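Side-chain contact in short afifavidin (Afifella pfennigii, PDB 6HDT), which binds biotin strongly and non-covalently, and probably 2-iminobiotin, though its wider biological role is still obscure: residues Phe14-Ala18 with Val19-Trp23. Sequence-based numbering, arbitrary orientation. Where two conformers were deposited one is given.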
# COMPACT_ATOMS: atom_id res chain seq x y z
N PHE A 14 10.28 5.24 12.81
CA PHE A 14 10.49 5.59 11.41
C PHE A 14 11.66 6.57 11.20
O PHE A 14 12.32 6.52 10.18
CB PHE A 14 9.20 6.10 10.80
CG PHE A 14 9.23 6.21 9.31
CD1 PHE A 14 9.29 5.07 8.50
CD2 PHE A 14 9.19 7.45 8.71
CE1 PHE A 14 9.29 5.20 7.13
CE2 PHE A 14 9.17 7.58 7.32
CZ PHE A 14 9.23 6.47 6.54
N GLY A 15 11.91 7.42 12.19
CA GLY A 15 13.03 8.36 12.18
C GLY A 15 12.61 9.83 12.29
O GLY A 15 13.40 10.72 12.08
N VAL A 16 11.35 10.10 12.61
CA VAL A 16 10.91 11.48 12.70
C VAL A 16 10.44 11.77 14.13
O VAL A 16 9.96 10.87 14.83
CB VAL A 16 9.83 11.81 11.63
CG1 VAL A 16 10.43 11.60 10.24
CG2 VAL A 16 8.59 10.96 11.78
N PRO A 17 10.59 13.02 14.58
CA PRO A 17 10.31 13.26 15.98
C PRO A 17 8.83 13.48 16.29
O PRO A 17 8.46 13.51 17.46
CB PRO A 17 11.15 14.52 16.27
CG PRO A 17 11.17 15.26 14.96
CD PRO A 17 10.92 14.26 13.86
N ALA A 18 7.96 13.56 15.28
CA ALA A 18 6.60 13.99 15.52
C ALA A 18 5.67 13.04 14.83
O ALA A 18 6.03 12.40 13.86
CB ALA A 18 6.38 15.40 15.01
N VAL A 19 4.47 12.98 15.35
CA VAL A 19 3.48 12.05 14.87
C VAL A 19 3.09 12.35 13.40
O VAL A 19 2.79 11.44 12.61
CB VAL A 19 2.27 11.98 15.85
CG1 VAL A 19 1.97 13.31 16.51
CG2 VAL A 19 1.02 11.46 15.17
N SER A 20 3.12 13.63 13.05
CA SER A 20 2.95 14.07 11.67
C SER A 20 4.25 14.64 11.12
O SER A 20 5.11 15.12 11.86
CB SER A 20 1.84 15.11 11.58
OG SER A 20 2.12 16.20 12.44
N SER A 21 4.41 14.54 9.81
CA SER A 21 5.60 14.97 9.12
C SER A 21 5.25 15.24 7.67
O SER A 21 4.38 14.57 7.10
CB SER A 21 6.70 13.92 9.23
OG SER A 21 6.34 12.65 8.70
N SER A 22 5.92 16.25 7.10
CA SER A 22 5.66 16.59 5.71
C SER A 22 6.88 16.39 4.83
O SER A 22 8.05 16.54 5.25
CB SER A 22 5.03 17.99 5.53
OG SER A 22 5.90 19.01 5.95
N TRP A 23 6.59 16.01 3.61
CA TRP A 23 7.55 15.47 2.69
C TRP A 23 7.34 16.02 1.28
O TRP A 23 6.21 16.36 0.91
CB TRP A 23 7.41 13.94 2.64
CG TRP A 23 7.43 13.28 3.98
CD1 TRP A 23 6.38 13.16 4.82
CD2 TRP A 23 8.57 12.70 4.65
NE1 TRP A 23 6.78 12.51 5.97
CE2 TRP A 23 8.12 12.23 5.89
CE3 TRP A 23 9.91 12.51 4.31
CZ2 TRP A 23 8.96 11.60 6.81
CZ3 TRP A 23 10.76 11.89 5.23
CH2 TRP A 23 10.28 11.44 6.46
O HOH W 1 5.34 11.73 11.23
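Val16 and Phe14 both meet the six-membered ring of Trp23 where the chain leaves helix 7-14 through a Schellman motif and turns into the first strand of the avidin beta-barrel. Gly15, the C-prime residue, takes a positive phi, and at its backbone angles a beta-carbon would jam against Phe14 O, which is why glycine suits this place. Val16 CG1 lies 3.7 Å from Trp23 CZ2, one methyl of a branched side chain that meets the apolar benzene part of the indole obliquely. With CG turned anti to the backbone N (chi1 -168°), Phe14 brings its CE2 edge to 4.1 Å from Trp23 CZ2, while its ring also meets Phe35. Val100, Ile102 and Leu127 also touch the buried indole, whose one polar atom is satisfied by Ser21: Trp23 NE1 donates to Ser21 OG at 2.8 Å, a bent bond (132° at the hydrogen) with the hydroxyl tilted 24° from the indole plane. Replacing Trp23 by an alanine is likely to open a gap beside Val16 and Phe14 and to leave Ser21 OG without its indole donor. Serine, small and polar, suits this inward position because its oxygen can serve two partners: Ser21 OG also hydrogen-bonds a water at 2.9 Å, and that water donates to Ala18 O at 2.8 Å.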